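Local coordinates for glycosyl hydrolases family 31 family protein (Aspergillus niger, PDB 6DRU) that releases alpha-xylose by hydrolysis from the non-reducing terminal glucose of xyloglucan oligosaccharides, as a family 31 glycosidase, at residues Gln233-Ser236 / Ala237-Arg241; Met379-Asn383 / Tyr384-Gly388; Ala446-Glu449 / Gly450-Ala454; Phe603-Phe606 / His607-Arg611. One frame throughout, in Å; residues are numbered along the deposited sequence.

How the interactions relate
The four contacts are local turns of four helices and fall into two touching pairs. Interactions 2 and 3, both on the TIM-barrel domain, have centres about 12 Å apart and meet where Y385 packs on F451 and A454. Interactions 1 and 4 have centres about 11 Å apart and meet where the NH1 of R241 lies 2.8 Å from the O of L608. Between the pairs, interaction 3 comes within about 8 Å of interactions 1 and 4, nearest atoms, without touching. The barrel pair lies closer to catalysis: the side chains of I447 and L380 are about 10 and 11 Å from that of active-site D395. Interactions 1 and 4 lie away from the annotated sites.

Interaction 1: Gln233-Ser236 / Ala237-Arg241; sequences QRIS and ALTGR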
loop_
_atom_site.group_PDB
_atom_site.type_symbol
_atom_site.label_atom_id
_atom_site.label_comp_id
_atom_site.label_asym_id
_atom_site.label_seq_id
_atom_site.Cartn_x
_atom_site.Cartn_y
_atom_site.Cartn_z
ATOM N N GLN A 233 -16.300 -30.844 23.601
ATOM C CA GLN A 233 -16.849 -31.845 22.694
ATOM C C GLN A 233 -17.264 -31.213 21.371
ATOM O O GLN A 233 -17.092 -31.816 20.305
ATOM C CB GLN A 233 -18.039 -32.550 23.342
ATOM C CG GLN A 233 -18.288 -33.962 22.831
ATOM C CD GLN A 233 -19.647 -34.495 23.243
ATOM O OE1 GLN A 233 -20.080 -34.308 24.379
ATOM N NE2 GLN A 233 -20.322 -35.169 22.321
ATOM N N ARG A 234 -17.809 -29.995 21.424
ATOM C CA ARG A 234 -18.227 -29.302 20.211
ATOM C C ARG A 234 -17.036 -28.741 19.441
ATOM O O ARG A 234 -17.016 -28.795 18.206
ATOM C CB ARG A 234 -19.205 -28.183 20.564
ATOM C CG ARG A 234 -20.416 -28.639 21.361
ATOM C CD ARG A 234 -21.454 -29.305 20.476
ATOM N NE ARG A 234 -22.651 -29.676 21.226
ATOM C CZ ARG A 234 -22.883 -30.891 21.710
ATOM N NH1 ARG A 234 -21.999 -31.862 21.526
ATOM N NH2 ARG A 234 -24.001 -31.138 22.379
ATOM N N ILE A 235 -16.044 -28.198 20.151
ATOM C CA ILE A 235 -14.867 -27.641 19.489
ATOM C C ILE A 235 -14.125 -28.731 18.728
ATOM O O ILE A 235 -13.722 -28.546 17.573
ATOM C CB ILE A 235 -13.953 -26.945 20.514
ATOM C CG1 ILE A 235 -14.637 -25.708 21.097
ATOM C CG2 ILE A 235 -12.623 -26.566 19.879
ATOM C CD1 ILE A 235 -13.909 -25.114 22.287
ATOM N N SER A 236 -13.936 -29.889 19.366
ATOM C CA SER A 236 -13.238 -30.992 18.714
ATOM C C SER A 236 -14.033 -31.543 17.538
ATOM O O SER A 236 -13.444 -31.970 16.540
ATOM C CB SER A 236 -12.945 -32.100 19.726
ATOM O OG SER A 236 -14.138 -32.563 20.336
ATOM N N ALA A 237 -15.365 -31.545 17.633
ATOM C CA ALA A 237 -16.181 -31.956 16.498
ATOM C C ALA A 237 -16.092 -30.970 15.343
ATOM O O ALA A 237 -16.343 -31.350 14.195
ATOM C CB ALA A 237 -17.638 -32.125 16.924
ATOM N N LEU A 238 -15.741 -29.715 15.620
ATOM C CA LEU A 238 -15.602 -28.716 14.572
ATOM C C LEU A 238 -14.210 -28.709 13.959
ATOM O O LEU A 238 -14.074 -28.587 12.739
ATOM C CB LEU A 238 -15.919 -27.324 15.125
ATOM C CG LEU A 238 -17.395 -26.991 15.335
ATOM C CD1 LEU A 238 -17.538 -25.793 16.255
ATOM C CD2 LEU A 238 -18.078 -26.735 14.005
ATOM N N THR A 239 -13.169 -28.858 14.779
ATOM C CA THR A 239 -11.801 -28.648 14.328
ATOM C C THR A 239 -10.947 -29.907 14.312
ATOM O O THR A 239 -9.859 -29.884 13.728
ATOM C CB THR A 239 -11.119 -27.592 15.209
ATOM O OG1 THR A 239 -11.023 -28.082 16.550
ATOM C CG2 THR A 239 -11.935 -26.314 15.209
ATOM N N GLY A 240 -11.397 -30.998 14.928
ATOM C CA GLY A 240 -10.635 -32.230 14.875
ATOM C C GLY A 240 -10.623 -33.041 16.154
ATOM O O GLY A 240 -10.427 -32.504 17.249
ATOM N N ARG A 241 -10.841 -34.346 16.018
ATOM C CA ARG A 241 -10.748 -35.288 17.124
ATOM C C ARG A 241 -9.383 -35.961 17.093
ATOM O O ARG A 241 -8.989 -36.530 16.069
ATOM C CB ARG A 241 -11.858 -36.337 17.043
ATOM C CG ARG A 241 -13.243 -35.812 17.383
ATOM C CD ARG A 241 -13.455 -35.739 18.887
ATOM N NE ARG A 241 -14.707 -35.072 19.228
ATOM C CZ ARG A 241 -15.910 -35.612 19.058
ATOM N NH1 ARG A 241 -16.024 -36.830 18.545
ATOM N NH2 ARG A 241 -16.999 -34.934 19.396
#
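The carbonyl oxygen of Q233 is gripped by two donors that reach it from opposite faces of its plane: the amide N of A237, one helical turn on, and the NH2 of R241, at 3.2 Å with an N-H...O angle of 167°. This is the C-terminal end of helix 228-239, where the chain turns at G240 and the R241 side chain folds back along the last turn. A positive phi at G240 (142°) redirects the chain, while its N still bonds the O of S236 at 2.8 Å. A bend at chi2 (-81°) then brings the R241 guanidinium alongside S236. There NE donates to S236 OG at 2.8 Å, nearly in the guanidinium plane, so two adjacent N-H groups, NE and NH2, are used and the rotation of the flat group is fixed. The OG of S236 is also bonded to the O of Q232. The outer ends lead elsewhere in the fold: E53 makes a salt bridge with R241 NH2 and takes a hydrogen bond from Q233 NE2. I235 and L238, by contrast, pack on the strands 187-191, 176-183 and 216-222, joining the helix to the beta-rich part of the chain. The I235 carbonyl also takes two bonds, here both from T239: N comes in almost straight in line with the C=O bond, whereas OG1, also bonded by Q477, comes from above the carbonyl plane at 2.9 Å.

Interaction 2: Met379-Asn383 / Tyr384-Gly388; sequences MLKKN and YYDKG
With CG opposite its backbone N (chi1 171°) and the chain stretched out as far as CE, K381 runs toward D386 and then turns at its last bond (chi4 21°). D386, its own CG opposite the carbonyl carbon (chi1 -72°), presents its carboxylate to meet it. The salt bridge joins K381 NZ to D386 OD1 at 2.6 Å, on the syn side of that oxygen. Beneath it the backbone shows a helix widening as it ends: D386 N bonds K381 O at 3.0 Å, and L380 O accepts from both Y384 N (2.8 Å) and Y385 N (3.0 Å). The bonds from Y385 N and D386 N span five residues, that from Y384 N the usual four, marking a pi-type turn near the end of helix 370-385, which packs outside the TIM-barrel strands. On the inward side L380 CD2 touches Y384 CD2 at 3.9 Å, the two side chains crossing at a slant. Both reach strand 319-328, and L380 and Y385 also reach F392 of strand 391-394, while Y385 stacks edge-to-face with H465. Along the outer side K387 lies extended, its CD 3.6 Å from N383 O and its CE 3.5 Å from K382 O. Apolar packing thus faces the barrel and charge the surface. Since D386 is exposed, solvent would probably screen the ion pair, while the ammonium probably offsets a carboxylate set unfavourably at the helix's negative end.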
loop_
_atom_site.group_PDB
_atom_site.type_symbol
_atom_site.label_atom_id
_atom_site.label_comp_id
_atom_site.label_asym_id
_atom_site.label_seq_id
_atom_site.Cartn_x
_atom_site.Cartn_y
_atom_site.Cartn_z
ATOM N N MET A 379 12.780 -36.883 1.580
ATOM C CA MET A 379 14.069 -36.837 2.260
ATOM C C MET A 379 14.009 -37.549 3.606
ATOM O O MET A 379 14.899 -38.339 3.939
ATOM C CB MET A 379 14.514 -35.384 2.443
ATOM C CG MET A 379 14.820 -34.656 1.145
ATOM S SD MET A 379 16.199 -35.379 0.239
ATOM C CE MET A 379 15.353 -36.006 -1.209
ATOM N N LEU A 380 12.964 -37.279 4.394
ATOM C CA LEU A 380 12.865 -37.865 5.727
ATOM C C LEU A 380 12.668 -39.376 5.662
ATOM O O LEU A 380 13.234 -40.116 6.478
ATOM C CB LEU A 380 11.731 -37.204 6.510
ATOM C CG LEU A 380 11.864 -35.697 6.740
ATOM C CD1 LEU A 380 10.849 -35.216 7.768
ATOM C CD2 LEU A 380 13.278 -35.339 7.166
ATOM N N LYS A 381 11.871 -39.856 4.705
ATOM C CA LYS A 381 11.660 -41.296 4.595
ATOM C C LYS A 381 12.913 -42.004 4.103
ATOM O O LYS A 381 13.188 -43.137 4.514
ATOM C CB LYS A 381 10.485 -41.593 3.663
ATOM C CG LYS A 381 10.324 -43.065 3.327
ATOM C CD LYS A 381 9.245 -43.288 2.282
ATOM C CE LYS A 381 8.876 -44.764 2.169
ATOM N NZ LYS A 381 9.256 -45.533 3.389
ATOM N N LYS A 382 13.696 -41.344 3.250
ATOM C CA LYS A 382 14.906 -41.963 2.721
ATOM C C LYS A 382 15.995 -42.066 3.782
ATOM O O LYS A 382 16.653 -43.105 3.904
ATOM C CB LYS A 382 15.409 -41.157 1.525
ATOM C CG LYS A 382 16.712 -41.651 0.928
ATOM C CD LYS A 382 17.250 -40.657 -0.091
ATOM C CE LYS A 382 16.160 -40.183 -1.042
ATOM N NZ LYS A 382 16.625 -39.080 -1.931
ATOM N N ASN A 383 16.193 -41.006 4.564
ATOM C CA ASN A 383 17.331 -40.912 5.468
ATOM C C ASN A 383 16.992 -41.204 6.923
ATOM O O ASN A 383 17.912 -41.369 7.730
ATOM C CB ASN A 383 17.963 -39.521 5.364
ATOM C CG ASN A 383 18.375 -39.181 3.950
ATOM O OD1 ASN A 383 17.966 -38.159 3.399
ATOM N ND2 ASN A 383 19.186 -40.042 3.348
ATOM N N TYR A 384 15.711 -41.268 7.283
ATOM C CA TYR A 384 15.345 -41.504 8.673
ATOM C C TYR A 384 14.355 -42.656 8.805
ATOM O O TYR A 384 14.665 -43.673 9.433
ATOM C CB TYR A 384 14.752 -40.236 9.292
ATOM C CG TYR A 384 15.722 -39.082 9.422
ATOM C CD1 TYR A 384 16.568 -38.978 10.519
ATOM C CD2 TYR A 384 15.784 -38.091 8.451
ATOM C CE1 TYR A 384 17.453 -37.924 10.643
ATOM C CE2 TYR A 384 16.666 -37.031 8.567
ATOM C CZ TYR A 384 17.497 -36.953 9.666
ATOM O OH TYR A 384 18.377 -35.903 9.790
ATOM N N TYR A 385 13.163 -42.497 8.222
ATOM C CA TYR A 385 12.082 -43.455 8.443
ATOM C C TYR A 385 12.477 -44.858 8.000
ATOM O O TYR A 385 12.239 -45.837 8.717
ATOM C CB TYR A 385 10.818 -42.996 7.713
ATOM C CG TYR A 385 9.554 -43.698 8.159
ATOM C CD1 TYR A 385 9.156 -44.894 7.574
ATOM C CD2 TYR A 385 8.751 -43.159 9.155
ATOM C CE1 TYR A 385 7.999 -45.536 7.976
ATOM C CE2 TYR A 385 7.590 -43.794 9.563
ATOM C CZ TYR A 385 7.219 -44.982 8.969
ATOM O OH TYR A 385 6.066 -45.618 9.372
ATOM N N ASP A 386 13.081 -44.978 6.819
ATOM C CA ASP A 386 13.541 -46.269 6.322
ATOM C C ASP A 386 14.838 -46.725 6.974
ATOM O O ASP A 386 15.435 -47.707 6.518
ATOM C CB ASP A 386 13.723 -46.221 4.803
ATOM C CG ASP A 386 12.405 -46.172 4.058
ATOM O OD1 ASP A 386 11.345 -46.234 4.718
ATOM O OD2 ASP A 386 12.430 -46.075 2.813
ATOM N N LYS A 387 15.288 -46.039 8.026
ATOM C CA LYS A 387 16.531 -46.387 8.703
ATOM C C LYS A 387 16.354 -46.464 10.218
ATOM O O LYS A 387 17.340 -46.371 10.956
ATOM C CB LYS A 387 17.631 -45.393 8.331
ATOM C CG LYS A 387 18.014 -45.420 6.851
ATOM C CD LYS A 387 19.184 -44.493 6.570
ATOM C CE LYS A 387 19.629 -44.536 5.123
ATOM N NZ LYS A 387 20.757 -43.588 4.892
ATOM N N GLY A 388 15.117 -46.623 10.692
ATOM C CA GLY A 388 14.837 -46.866 12.091
ATOM C C GLY A 388 14.449 -45.647 12.899
ATOM O O GLY A 388 14.013 -45.802 14.048
#

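Interaction 3: Ala446-Glu449 / Gly450-Ala454; sequences AIEE and GFRNA. With NAG (2-acetamido-2-deoxy-beta-D-glucopyranose), chain M.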
loop_
_atom_site.group_PDB
_atom_site.type_symbol
_atom_site.label_atom_id
_atom_site.label_comp_id
_atom_site.label_asym_id
_atom_site.label_seq_id
_atom_site.Cartn_x
_atom_site.Cartn_y
_atom_site.Cartn_z
ATOM N N ALA A 446 2.573 -32.092 6.924
ATOM C CA ALA A 446 3.537 -32.741 6.042
ATOM C C ALA A 446 3.954 -34.110 6.572
ATOM O O ALA A 446 4.029 -35.080 5.809
ATOM C CB ALA A 446 4.758 -31.842 5.850
ATOM N N ILE A 447 4.217 -34.214 7.877
ATOM C CA ILE A 447 4.612 -35.503 8.440
ATOM C C ILE A 447 3.396 -36.384 8.680
ATOM O O ILE A 447 3.482 -37.612 8.555
ATOM C CB ILE A 447 5.431 -35.316 9.728
ATOM C CG1 ILE A 447 6.726 -34.571 9.432
ATOM C CG2 ILE A 447 5.757 -36.647 10.367
ATOM C CD1 ILE A 447 6.638 -33.126 9.755
ATOM N N GLU A 448 2.250 -35.787 9.014
ATOM C CA GLU A 448 1.033 -36.577 9.158
ATOM C C GLU A 448 0.710 -37.303 7.860
ATOM O O GLU A 448 0.371 -38.492 7.870
ATOM C CB GLU A 448 -0.131 -35.680 9.579
ATOM C CG GLU A 448 -1.462 -36.407 9.700
ATOM C CD GLU A 448 -1.544 -37.285 10.937
ATOM O OE1 GLU A 448 -0.673 -37.155 11.823
ATOM O OE2 GLU A 448 -2.480 -38.109 11.022
ATOM N N GLU A 449 0.825 -36.603 6.729
ATOM C CA GLU A 449 0.611 -37.241 5.435
ATOM C C GLU A 449 1.643 -38.333 5.188
ATOM O O GLU A 449 1.318 -39.393 4.639
ATOM C CB GLU A 449 0.660 -36.193 4.322
ATOM C CG GLU A 449 -0.501 -35.208 4.341
ATOM C CD GLU A 449 -0.292 -34.035 3.397
ATOM O OE1 GLU A 449 0.873 -33.741 3.050
ATOM O OE2 GLU A 449 -1.298 -33.403 3.007
ATOM N N GLY A 450 2.892 -38.099 5.596
ATOM C CA GLY A 450 3.919 -39.114 5.422
ATOM C C GLY A 450 3.712 -40.320 6.317
ATOM O O GLY A 450 3.860 -41.463 5.877
ATOM N N PHE A 451 3.384 -40.083 7.590
ATOM C CA PHE A 451 3.069 -41.180 8.499
ATOM C C PHE A 451 1.928 -42.029 7.955
ATOM O O PHE A 451 2.056 -43.251 7.818
ATOM C CB PHE A 451 2.710 -40.629 9.880
ATOM C CG PHE A 451 3.899 -40.262 10.724
ATOM C CD1 PHE A 451 5.166 -40.712 10.399
ATOM C CD2 PHE A 451 3.743 -39.464 11.847
ATOM C CE1 PHE A 451 6.259 -40.372 11.179
ATOM C CE2 PHE A 451 4.828 -39.122 12.630
ATOM C CZ PHE A 451 6.088 -39.577 12.296
ATOM N N ARG A 452 0.800 -41.389 7.636
ATOM C CA ARG A 452 -0.375 -42.131 7.192
ATOM C C ARG A 452 -0.144 -42.814 5.851
ATOM O O ARG A 452 -0.773 -43.839 5.564
ATOM C CB ARG A 452 -1.578 -41.192 7.112
ATOM C CG ARG A 452 -1.960 -40.565 8.443
ATOM C CD ARG A 452 -2.343 -41.623 9.457
ATOM N NE ARG A 452 -2.784 -41.039 10.718
ATOM C CZ ARG A 452 -3.179 -41.749 11.769
ATOM N NH1 ARG A 452 -3.188 -43.074 11.710
ATOM N NH2 ARG A 452 -3.566 -41.136 12.879
ATOM N N ASN A 453 0.762 -42.281 5.026
ATOM C CA ASN A 453 1.037 -42.897 3.732
ATOM C C ASN A 453 1.864 -44.166 3.889
ATOM O O ASN A 453 1.623 -45.161 3.196
ATOM C CB ASN A 453 1.755 -41.903 2.817
ATOM C CG ASN A 453 1.987 -42.452 1.416
ATOM O OD1 ASN A 453 3.127 -42.674 1.009
ATOM N ND2 ASN A 453 0.907 -42.666 0.672
ATOM N N ALA A 454 2.845 -44.149 4.792
ATOM C CA ALA A 454 3.699 -45.317 4.976
ATOM C C ALA A 454 2.936 -46.478 5.603
ATOM O O ALA A 454 3.150 -47.639 5.234
ATOM C CB ALA A 454 4.913 -44.948 5.829
HETATM C C1 NAG M . 1.193 -43.169 -0.687
HETATM C C2 NAG M . 0.239 -44.050 -1.474
HETATM C C3 NAG M . 0.899 -44.808 -2.572
HETATM C C4 NAG M . 1.817 -43.918 -3.380
HETATM C C5 NAG M . 2.750 -43.170 -2.458
HETATM C C6 NAG M . 3.648 -42.265 -3.269
HETATM C C7 NAG M . 0.137 -45.959 0.179
HETATM C C8 NAG M . -0.738 -46.815 1.069
HETATM N N2 NAG M . -0.470 -44.927 -0.596
HETATM O O3 NAG M . -0.088 -45.391 -3.391
HETATM O O4 NAG M . 2.571 -44.706 -4.271
HETATM O O5 NAG M . 1.980 -42.402 -1.566
HETATM O O6 NAG M . 4.463 -41.512 -2.400
HETATM O O7 NAG M . 1.334 -46.175 0.151
HETATM O O HOH W 1 -4.098 -38.436 12.783
#
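Apolar packing is carried by I447 and F451, which run alongside each other in the same direction. The CG2 methyl of I447 sits over one face of the phenyl ring as a CH-pi contact, 3.5 Å from the centroid and 15° off the ring normal. Its placement opposite the backbone N of I447 carries the methyl along the helix toward the residue four further on. Both residues also pack on F392 of strand 391-394, and F451 on Y385 of helix 370-385.

Charge pairing lies on another side of the helix, where E448 and R452 form an i to i+4 salt bridge. R452 NE donates to E448 OE2 at 3.0 Å with an N-H...O angle of 170°. The oxygen lies close to the guanidinium plane, yet the NE comes from above the carboxylate plane, and the two flat groups are turned 67° apart. Neither group ends there: E448 OE1 accepts from the N of C480, and the R452 NH2 and NH1 reach the O atoms of S461 and A462, so the pair fastens helix 439-455 of the TIM-barrel domain to the loop region of the C463-C480 disulfide.

Regular backbone bonds hold the turns: F451 N to I447 O at 2.7 Å, R452 N to E448 O at 2.9 Å and N453 N to E449 O at 3.0 Å.

A covalent link completes the set. N453, the asparagine of an N-A-T sequon, carries N-linked NAG through a 1.5 Å bond from ND2 to C1, its side chain leading away from the preceding turn.

Interaction 4: Phe603-Phe606 / His607-Arg611; sequences FNQF and HLTGR
Q605, F606 and H607 carry most of this contact in the last turns of helix 596-609. The backbone O of Q605 takes two bonds from T609, with the amide N at 3.0 Å (N-H...O angle 173°) and OG1 at 3.1 Å, the two arriving from opposite faces of the carbonyl plane. The Q605 side chain, bent at chi2, slants across L608 and brings its NE2 to 3.4 Å from L608 CD1. F606 is met at its ring edge: R611 O lies near the ring plane, 3.3 Å from CD1. That approach depends on the turn at G610, whose positive phi (71°) swings the chain back, while G610 N makes a weak bond to F606 O at 3.2 Å. H607 has CB 3.2 Å from N604 O, and its ring stands at 61° to the N604 amide; its ND1 is hydrogen-bonded to the O of A242. F606 also packs on A242, and F603 meets W512 and F553 edge-to-face, next to barrel strands 513-514 and 554-555. L608 and T609 lie against R241 and Q233 at the end of helix 228-239, before the chain passes through R611 toward strand 614-615 of the following six-stranded sheet.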
loop_
_atom_site.group_PDB
_atom_site.type_symbol
_atom_site.label_atom_id
_atom_site.label_comp_id
_atom_site.label_asym_id
_atom_site.label_seq_id
_atom_site.Cartn_x
_atom_site.Cartn_y
_atom_site.Cartn_z
ATOM N N PHE A 603 -6.108 -40.788 27.403
ATOM C CA PHE A 603 -5.811 -40.416 26.024
ATOM C C PHE A 603 -6.879 -40.935 25.074
ATOM O O PHE A 603 -7.120 -40.331 24.020
ATOM C CB PHE A 603 -4.436 -40.943 25.612
ATOM C CG PHE A 603 -3.327 -39.944 25.780
ATOM C CD1 PHE A 603 -3.034 -39.042 24.772
ATOM C CD2 PHE A 603 -2.574 -39.911 26.943
ATOM C CE1 PHE A 603 -2.011 -38.124 24.919
ATOM C CE2 PHE A 603 -1.552 -38.993 27.095
ATOM C CZ PHE A 603 -1.270 -38.099 26.082
ATOM N N ASN A 604 -7.532 -42.042 25.432
ATOM C CA ASN A 604 -8.586 -42.588 24.586
ATOM C C ASN A 604 -9.849 -41.740 24.659
ATOM O O ASN A 604 -10.528 -41.541 23.645
ATOM C CB ASN A 604 -8.879 -44.033 24.992
ATOM C CG ASN A 604 -9.978 -44.661 24.161
ATOM O OD1 ASN A 604 -11.146 -44.655 24.553
ATOM N ND2 ASN A 604 -9.613 -45.204 23.005
ATOM N N GLN A 605 -10.181 -41.228 25.849
ATOM C CA GLN A 605 -11.353 -40.367 25.973
ATOM C C GLN A 605 -11.151 -39.029 25.276
ATOM O O GLN A 605 -12.106 -38.469 24.726
ATOM C CB GLN A 605 -11.700 -40.158 27.445
ATOM C CG GLN A 605 -12.669 -41.193 27.964
ATOM C CD GLN A 605 -14.001 -41.136 27.251
ATOM O OE1 GLN A 605 -14.614 -40.075 27.139
ATOM N NE2 GLN A 605 -14.451 -42.279 26.745
ATOM N N PHE A 606 -9.926 -38.499 25.293
ATOM C CA PHE A 606 -9.620 -37.327 24.480
ATOM C C PHE A 606 -9.802 -37.629 23.000
ATOM O O PHE A 606 -10.165 -36.740 22.219
ATOM C CB PHE A 606 -8.196 -36.847 24.765
ATOM C CG PHE A 606 -7.818 -35.595 24.025
ATOM C CD1 PHE A 606 -8.533 -34.422 24.211
ATOM C CD2 PHE A 606 -6.736 -35.582 23.163
ATOM C CE1 PHE A 606 -8.185 -33.265 23.537
ATOM C CE2 PHE A 606 -6.380 -34.426 22.492
ATOM C CZ PHE A 606 -7.110 -33.270 22.675
ATOM N N HIS A 607 -9.565 -38.880 22.600
ATOM C CA HIS A 607 -9.741 -39.272 21.208
ATOM C C HIS A 607 -11.213 -39.394 20.829
ATOM O O HIS A 607 -11.569 -39.187 19.663
ATOM C CB HIS A 607 -9.010 -40.590 20.947
ATOM C CG HIS A 607 -9.607 -41.406 19.844
ATOM N ND1 HIS A 607 -9.579 -41.009 18.524
ATOM C CD2 HIS A 607 -10.249 -42.598 19.864
ATOM C CE1 HIS A 607 -10.176 -41.922 17.779
ATOM N NE2 HIS A 607 -10.593 -42.897 18.568
ATOM N N LEU A 608 -12.084 -39.708 21.790
ATOM C CA LEU A 608 -13.485 -39.952 21.467
ATOM C C LEU A 608 -14.350 -38.703 21.587
ATOM O O LEU A 608 -15.174 -38.436 20.705
ATOM C CB LEU A 608 -14.056 -41.042 22.377
ATOM C CG LEU A 608 -13.406 -42.425 22.361
ATOM C CD1 LEU A 608 -13.974 -43.277 23.483
ATOM C CD2 LEU A 608 -13.608 -43.106 21.020
ATOM N N THR A 609 -14.183 -37.929 22.657
ATOM C CA THR A 609 -15.054 -36.796 22.938
ATOM C C THR A 609 -14.317 -35.467 23.011
ATOM O O THR A 609 -14.961 -34.433 23.225
ATOM C CB THR A 609 -15.830 -37.020 24.244
ATOM O OG1 THR A 609 -14.927 -37.422 25.282
ATOM C CG2 THR A 609 -16.894 -38.090 24.054
ATOM N N GLY A 610 -12.995 -35.461 22.868
ATOM C CA GLY A 610 -12.230 -34.275 23.197
ATOM C C GLY A 610 -12.168 -34.008 24.682
ATOM O O GLY A 610 -12.001 -32.856 25.095
ATOM N N ARG A 611 -12.311 -35.053 25.496
ATOM C CA ARG A 611 -12.221 -34.950 26.946
ATOM C C ARG A 611 -10.822 -34.490 27.329
ATOM O O ARG A 611 -9.848 -35.216 27.105
ATOM C CB ARG A 611 -12.548 -36.300 27.586
ATOM C CG ARG A 611 -12.883 -36.241 29.058
ATOM C CD ARG A 611 -14.067 -35.325 29.289
ATOM N NE ARG A 611 -14.502 -35.330 30.681
ATOM C CZ ARG A 611 -15.574 -35.981 31.119
ATOM N NH1 ARG A 611 -16.316 -36.679 30.270
ATOM N NH2 ARG A 611 -15.905 -35.934 32.402
#